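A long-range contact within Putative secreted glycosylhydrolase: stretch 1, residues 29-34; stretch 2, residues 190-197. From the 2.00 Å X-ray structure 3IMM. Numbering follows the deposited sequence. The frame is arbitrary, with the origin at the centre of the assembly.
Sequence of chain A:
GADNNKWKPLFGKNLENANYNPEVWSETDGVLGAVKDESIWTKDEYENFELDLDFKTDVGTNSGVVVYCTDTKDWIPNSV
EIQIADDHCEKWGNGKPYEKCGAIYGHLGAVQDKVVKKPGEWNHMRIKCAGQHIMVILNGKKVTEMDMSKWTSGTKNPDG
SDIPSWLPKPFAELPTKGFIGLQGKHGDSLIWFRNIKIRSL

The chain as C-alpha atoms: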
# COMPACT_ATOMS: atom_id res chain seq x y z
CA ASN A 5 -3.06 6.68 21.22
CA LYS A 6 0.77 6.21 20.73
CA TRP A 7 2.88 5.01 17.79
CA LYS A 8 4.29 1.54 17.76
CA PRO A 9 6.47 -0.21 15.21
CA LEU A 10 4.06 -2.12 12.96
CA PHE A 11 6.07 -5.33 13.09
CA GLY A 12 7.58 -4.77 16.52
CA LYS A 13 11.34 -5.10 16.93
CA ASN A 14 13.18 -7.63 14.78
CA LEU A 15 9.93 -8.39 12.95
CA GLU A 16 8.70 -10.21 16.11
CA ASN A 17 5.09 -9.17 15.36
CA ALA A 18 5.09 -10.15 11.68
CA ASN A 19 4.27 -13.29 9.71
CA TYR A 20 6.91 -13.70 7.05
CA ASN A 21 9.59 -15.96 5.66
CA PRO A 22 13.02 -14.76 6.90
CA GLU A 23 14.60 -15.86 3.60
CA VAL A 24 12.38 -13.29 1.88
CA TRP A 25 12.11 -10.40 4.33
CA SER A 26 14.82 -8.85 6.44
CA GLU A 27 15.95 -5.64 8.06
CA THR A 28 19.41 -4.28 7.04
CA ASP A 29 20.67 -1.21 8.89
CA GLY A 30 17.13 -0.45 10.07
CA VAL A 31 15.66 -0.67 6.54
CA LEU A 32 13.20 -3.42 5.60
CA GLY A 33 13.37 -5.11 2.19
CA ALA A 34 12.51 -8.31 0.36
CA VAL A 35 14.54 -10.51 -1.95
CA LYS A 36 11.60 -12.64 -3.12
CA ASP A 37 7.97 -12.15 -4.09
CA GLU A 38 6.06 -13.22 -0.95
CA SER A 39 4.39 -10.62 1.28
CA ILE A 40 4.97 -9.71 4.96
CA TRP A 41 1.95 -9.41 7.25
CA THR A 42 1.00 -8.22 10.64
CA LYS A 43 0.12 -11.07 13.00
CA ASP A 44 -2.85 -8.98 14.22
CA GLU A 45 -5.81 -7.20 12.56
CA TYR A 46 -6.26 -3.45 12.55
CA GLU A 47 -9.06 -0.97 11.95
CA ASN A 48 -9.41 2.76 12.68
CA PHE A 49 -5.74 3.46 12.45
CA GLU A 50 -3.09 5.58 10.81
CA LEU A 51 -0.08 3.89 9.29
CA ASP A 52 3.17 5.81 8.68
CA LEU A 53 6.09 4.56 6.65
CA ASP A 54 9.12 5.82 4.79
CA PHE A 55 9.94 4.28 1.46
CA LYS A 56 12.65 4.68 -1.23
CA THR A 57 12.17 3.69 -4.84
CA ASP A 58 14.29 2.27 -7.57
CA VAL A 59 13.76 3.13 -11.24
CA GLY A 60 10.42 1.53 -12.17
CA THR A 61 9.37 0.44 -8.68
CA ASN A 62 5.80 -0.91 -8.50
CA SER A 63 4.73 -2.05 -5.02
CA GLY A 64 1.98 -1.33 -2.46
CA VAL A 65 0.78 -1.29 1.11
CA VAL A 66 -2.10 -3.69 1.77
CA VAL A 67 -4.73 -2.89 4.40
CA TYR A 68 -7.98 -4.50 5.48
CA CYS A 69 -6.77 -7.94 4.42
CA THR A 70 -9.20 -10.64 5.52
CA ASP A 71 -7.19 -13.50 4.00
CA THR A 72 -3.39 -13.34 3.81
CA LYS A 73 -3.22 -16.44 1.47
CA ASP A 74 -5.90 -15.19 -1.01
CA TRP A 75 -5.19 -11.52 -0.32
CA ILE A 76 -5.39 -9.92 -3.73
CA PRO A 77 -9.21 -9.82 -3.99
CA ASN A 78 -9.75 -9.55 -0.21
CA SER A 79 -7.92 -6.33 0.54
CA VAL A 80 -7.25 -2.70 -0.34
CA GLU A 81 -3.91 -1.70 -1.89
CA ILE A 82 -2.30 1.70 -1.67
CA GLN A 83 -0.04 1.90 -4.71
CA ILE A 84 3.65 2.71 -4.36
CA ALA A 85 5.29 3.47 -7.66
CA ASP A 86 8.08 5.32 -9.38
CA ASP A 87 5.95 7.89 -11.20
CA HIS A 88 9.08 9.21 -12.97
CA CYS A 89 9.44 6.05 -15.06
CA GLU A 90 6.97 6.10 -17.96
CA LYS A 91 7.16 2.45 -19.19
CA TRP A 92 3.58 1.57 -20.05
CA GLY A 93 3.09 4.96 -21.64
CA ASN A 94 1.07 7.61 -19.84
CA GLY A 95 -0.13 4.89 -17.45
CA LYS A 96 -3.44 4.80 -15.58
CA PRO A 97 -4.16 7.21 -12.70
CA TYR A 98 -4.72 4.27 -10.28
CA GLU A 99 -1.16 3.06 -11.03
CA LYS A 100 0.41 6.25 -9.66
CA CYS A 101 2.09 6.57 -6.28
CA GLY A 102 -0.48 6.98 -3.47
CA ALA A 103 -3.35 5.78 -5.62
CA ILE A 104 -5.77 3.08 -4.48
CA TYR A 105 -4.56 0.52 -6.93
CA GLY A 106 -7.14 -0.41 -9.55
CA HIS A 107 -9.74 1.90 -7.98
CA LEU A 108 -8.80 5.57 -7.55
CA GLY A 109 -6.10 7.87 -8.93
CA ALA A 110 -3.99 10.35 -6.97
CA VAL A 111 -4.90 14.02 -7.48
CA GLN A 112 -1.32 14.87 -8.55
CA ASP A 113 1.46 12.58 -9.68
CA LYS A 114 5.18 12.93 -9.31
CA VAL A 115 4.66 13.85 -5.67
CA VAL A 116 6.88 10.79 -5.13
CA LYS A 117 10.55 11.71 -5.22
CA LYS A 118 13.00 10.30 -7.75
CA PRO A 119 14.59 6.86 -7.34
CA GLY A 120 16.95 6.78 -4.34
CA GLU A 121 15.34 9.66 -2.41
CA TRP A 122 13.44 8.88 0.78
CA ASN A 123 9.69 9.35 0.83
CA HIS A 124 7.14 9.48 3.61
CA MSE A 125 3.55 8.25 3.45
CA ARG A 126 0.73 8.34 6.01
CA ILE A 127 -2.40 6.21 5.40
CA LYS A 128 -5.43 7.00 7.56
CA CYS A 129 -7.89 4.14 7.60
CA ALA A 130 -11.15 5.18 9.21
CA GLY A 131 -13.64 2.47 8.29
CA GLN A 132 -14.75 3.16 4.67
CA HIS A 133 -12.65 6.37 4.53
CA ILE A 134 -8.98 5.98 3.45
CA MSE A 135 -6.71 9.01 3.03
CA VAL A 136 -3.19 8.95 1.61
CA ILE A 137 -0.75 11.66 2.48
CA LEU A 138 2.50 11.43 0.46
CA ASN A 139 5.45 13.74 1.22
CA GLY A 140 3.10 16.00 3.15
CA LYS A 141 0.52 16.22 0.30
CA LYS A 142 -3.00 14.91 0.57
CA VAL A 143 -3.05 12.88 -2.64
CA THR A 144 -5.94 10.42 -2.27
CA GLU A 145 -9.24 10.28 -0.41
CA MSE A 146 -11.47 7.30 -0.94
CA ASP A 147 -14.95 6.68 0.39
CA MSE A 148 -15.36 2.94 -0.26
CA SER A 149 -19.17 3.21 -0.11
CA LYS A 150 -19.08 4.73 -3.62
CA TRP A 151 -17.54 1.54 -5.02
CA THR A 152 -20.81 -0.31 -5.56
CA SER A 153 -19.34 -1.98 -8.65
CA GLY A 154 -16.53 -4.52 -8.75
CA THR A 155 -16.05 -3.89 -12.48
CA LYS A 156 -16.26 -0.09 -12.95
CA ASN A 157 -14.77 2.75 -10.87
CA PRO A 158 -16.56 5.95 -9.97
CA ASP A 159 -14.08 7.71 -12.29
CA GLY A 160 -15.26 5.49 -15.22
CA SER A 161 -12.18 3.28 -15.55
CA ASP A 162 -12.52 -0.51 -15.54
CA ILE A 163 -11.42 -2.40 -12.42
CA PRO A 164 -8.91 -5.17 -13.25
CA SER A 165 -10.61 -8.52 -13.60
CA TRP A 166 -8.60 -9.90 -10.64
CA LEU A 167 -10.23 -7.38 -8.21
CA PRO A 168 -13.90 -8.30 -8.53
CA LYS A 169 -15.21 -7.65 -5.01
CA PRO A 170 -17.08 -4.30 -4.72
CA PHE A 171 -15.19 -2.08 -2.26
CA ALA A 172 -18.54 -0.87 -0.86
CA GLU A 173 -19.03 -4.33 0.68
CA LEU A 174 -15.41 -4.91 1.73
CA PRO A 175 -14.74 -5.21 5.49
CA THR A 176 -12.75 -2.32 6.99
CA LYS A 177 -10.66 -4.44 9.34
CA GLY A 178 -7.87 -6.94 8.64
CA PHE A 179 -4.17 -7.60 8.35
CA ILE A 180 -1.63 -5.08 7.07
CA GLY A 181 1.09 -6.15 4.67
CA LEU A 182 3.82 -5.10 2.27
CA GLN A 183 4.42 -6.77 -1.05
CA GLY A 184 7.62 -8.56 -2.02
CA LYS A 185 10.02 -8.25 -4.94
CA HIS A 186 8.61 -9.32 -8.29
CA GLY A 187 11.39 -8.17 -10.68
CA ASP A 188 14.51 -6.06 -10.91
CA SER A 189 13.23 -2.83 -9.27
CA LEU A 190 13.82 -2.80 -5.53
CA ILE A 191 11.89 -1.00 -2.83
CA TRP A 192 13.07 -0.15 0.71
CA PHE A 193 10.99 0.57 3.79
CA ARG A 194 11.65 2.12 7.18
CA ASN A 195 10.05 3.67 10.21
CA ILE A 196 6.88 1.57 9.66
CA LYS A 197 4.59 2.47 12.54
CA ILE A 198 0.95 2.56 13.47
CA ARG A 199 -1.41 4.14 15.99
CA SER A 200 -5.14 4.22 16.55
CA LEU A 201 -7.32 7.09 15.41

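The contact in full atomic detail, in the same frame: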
# COMPACT_ATOMS: atom_id res chain seq x y z
N ASP A 29 20.40 -2.57 8.45
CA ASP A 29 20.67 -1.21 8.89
C ASP A 29 19.39 -0.42 9.17
O ASP A 29 19.31 0.79 8.90
CB ASP A 29 21.50 -0.49 7.83
CG ASP A 29 22.88 -1.10 7.61
OD1 ASP A 29 23.43 -1.84 8.49
OD2 ASP A 29 23.42 -0.81 6.53
N GLY A 30 18.39 -1.10 9.72
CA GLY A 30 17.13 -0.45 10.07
C GLY A 30 16.14 -0.28 8.93
O GLY A 30 15.12 0.39 9.08
N VAL A 31 16.44 -0.88 7.78
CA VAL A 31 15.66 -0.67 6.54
C VAL A 31 15.17 -2.05 6.10
O VAL A 31 15.97 -2.98 6.00
CB VAL A 31 16.53 0.02 5.49
CG1 VAL A 31 15.79 0.14 4.10
CG2 VAL A 31 16.98 1.38 6.01
N LEU A 32 13.85 -2.18 5.94
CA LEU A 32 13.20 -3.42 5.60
C LEU A 32 13.18 -3.61 4.09
O LEU A 32 12.85 -2.69 3.35
CB LEU A 32 11.76 -3.42 6.16
CG LEU A 32 10.88 -4.68 5.95
CD1 LEU A 32 11.43 -5.92 6.70
CD2 LEU A 32 9.43 -4.41 6.34
N GLY A 33 13.51 -4.80 3.62
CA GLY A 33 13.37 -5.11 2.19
C GLY A 33 13.18 -6.60 1.99
O GLY A 33 13.35 -7.38 2.93
N ALA A 34 12.88 -6.96 0.76
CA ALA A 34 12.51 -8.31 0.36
C ALA A 34 13.39 -8.72 -0.81
O ALA A 34 13.71 -7.90 -1.67
CB ALA A 34 11.04 -8.34 -0.05
N LEU A 190 13.93 -2.59 -6.96
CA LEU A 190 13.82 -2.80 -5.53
C LEU A 190 12.94 -1.72 -4.92
O LEU A 190 12.57 -0.73 -5.56
CB LEU A 190 15.19 -2.82 -4.89
CG LEU A 190 16.30 -3.68 -5.53
CD1 LEU A 190 17.54 -3.68 -4.60
CD2 LEU A 190 15.83 -5.09 -5.80
N ILE A 191 12.57 -1.96 -3.67
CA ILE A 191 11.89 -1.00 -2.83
C ILE A 191 12.42 -1.22 -1.41
O ILE A 191 12.74 -2.34 -1.03
CB ILE A 191 10.33 -1.13 -2.96
CG1 ILE A 191 9.68 0.05 -2.20
CG2 ILE A 191 9.87 -2.46 -2.44
CD1 ILE A 191 8.18 0.33 -2.47
N TRP A 192 12.60 -0.13 -0.66
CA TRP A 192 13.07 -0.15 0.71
C TRP A 192 12.08 0.55 1.62
O TRP A 192 11.58 1.62 1.27
CB TRP A 192 14.41 0.58 0.81
CG TRP A 192 15.54 -0.06 0.01
CD1 TRP A 192 16.42 -0.97 0.47
CD2 TRP A 192 15.90 0.19 -1.36
NE1 TRP A 192 17.33 -1.30 -0.51
CE2 TRP A 192 17.03 -0.61 -1.64
CE3 TRP A 192 15.37 1.00 -2.37
CZ2 TRP A 192 17.64 -0.62 -2.90
CZ3 TRP A 192 15.99 0.99 -3.61
CH2 TRP A 192 17.11 0.18 -3.86
N PHE A 193 11.85 -0.04 2.80
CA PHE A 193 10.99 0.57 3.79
C PHE A 193 11.69 0.85 5.12
O PHE A 193 12.65 0.16 5.52
CB PHE A 193 9.78 -0.30 4.09
CG PHE A 193 9.03 -0.78 2.87
CD1 PHE A 193 7.99 -0.06 2.35
CD2 PHE A 193 9.37 -2.02 2.30
CE1 PHE A 193 7.29 -0.54 1.28
CE2 PHE A 193 8.68 -2.51 1.22
CZ PHE A 193 7.64 -1.76 0.70
N ARG A 194 11.18 1.86 5.83
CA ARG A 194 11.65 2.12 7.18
C ARG A 194 10.69 2.95 7.98
O ARG A 194 9.73 3.51 7.46
CB ARG A 194 13.03 2.77 7.22
CG ARG A 194 13.02 4.11 6.77
CD ARG A 194 14.34 4.86 7.02
NE ARG A 194 13.98 6.20 6.59
CZ ARG A 194 14.76 7.11 6.06
NH1 ARG A 194 16.04 6.91 5.90
NH2 ARG A 194 14.22 8.28 5.69
N ASN A 195 10.93 2.97 9.29
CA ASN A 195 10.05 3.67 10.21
C ASN A 195 8.57 3.32 9.97
O ASN A 195 7.74 4.19 9.95
CB ASN A 195 10.26 5.19 10.09
CG ASN A 195 11.60 5.62 10.60
OD1 ASN A 195 11.98 5.23 11.70
ND2 ASN A 195 12.31 6.44 9.84
N ILE A 196 8.26 2.03 9.85
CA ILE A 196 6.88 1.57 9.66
C ILE A 196 6.24 1.47 11.03
O ILE A 196 6.63 0.64 11.88
CB ILE A 196 6.81 0.26 8.94
CG1 ILE A 196 7.73 0.25 7.73
CG2 ILE A 196 5.38 -0.04 8.50
CD1 ILE A 196 8.10 -1.14 7.30
N LYS A 197 5.25 2.32 11.25
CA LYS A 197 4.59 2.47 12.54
C LYS A 197 3.10 2.76 12.41
O LYS A 197 2.60 3.17 11.37
CB LYS A 197 5.27 3.56 13.38
CG LYS A 197 5.35 4.96 12.70
CD LYS A 197 6.21 5.87 13.51
CE LYS A 197 5.92 7.37 13.27
NZ LYS A 197 6.86 8.19 14.12
O HOH W 1 12.95 1.17 10.39
O HOH W 2 12.86 -4.89 -3.18
O HOH W 3 11.55 -4.86 -0.76

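Two strands separated by more than 150 residues in sequence meet here through a single antiparallel bridge, a compact example of how a short β pairing is extended by water and flanked by apolar side chains. The bridge joins Leu 32 and Phe 193, which serve each other as donor and acceptor: Leu 32 N donates to Phe 193 O at 2.7 Å, and Phe 193 N returns a nearly straight bond to Leu 32 O at 2.9 Å. Phe 193 O, already bonded to Leu 32 N, also receives a CA-H...O contact from Val 31 CA, with Val 31 CA and Phe 193 O 3.3 Å apart.

Beyond this pair the strands, whose directions differ by 145°, no longer bond directly, and water takes over on both sides of the bridge. Water 1 donates to Gly 30 O (2.7 Å) and accepts from Asn 195 N (2.9 Å). Toward the other end, water 3 accepts from Ala 34 N at 2.9 Å and donates to Ile 191 O at 2.8 Å, so backbone groups that cannot reach each other are still satisfied.

The side chains mostly point sideways, as expected of neighbours in a sheet, and pack by adjacency. Leu 32 and Phe 193, both buried, lie with their CB atoms 4.2 Å apart; the leucine reaches on to Ile 196, where Leu 32 CD2 and Ile 196 CD1 come within 3.7 Å. Branched aliphatic chains suit this site because they fill space without polar groups to satisfy. Val 31 sets CG1 3.6 Å from Trp 192 CB in a second, more exposed apolar contact. Gly 30 has a positive phi (83/8), at which a CB would jam against the preceding carbonyl oxygen. Gly 33, by contrast, has room for a CB. Together the stretches bury 340 Å², with Leu 32 and Val 31 the most covered residues.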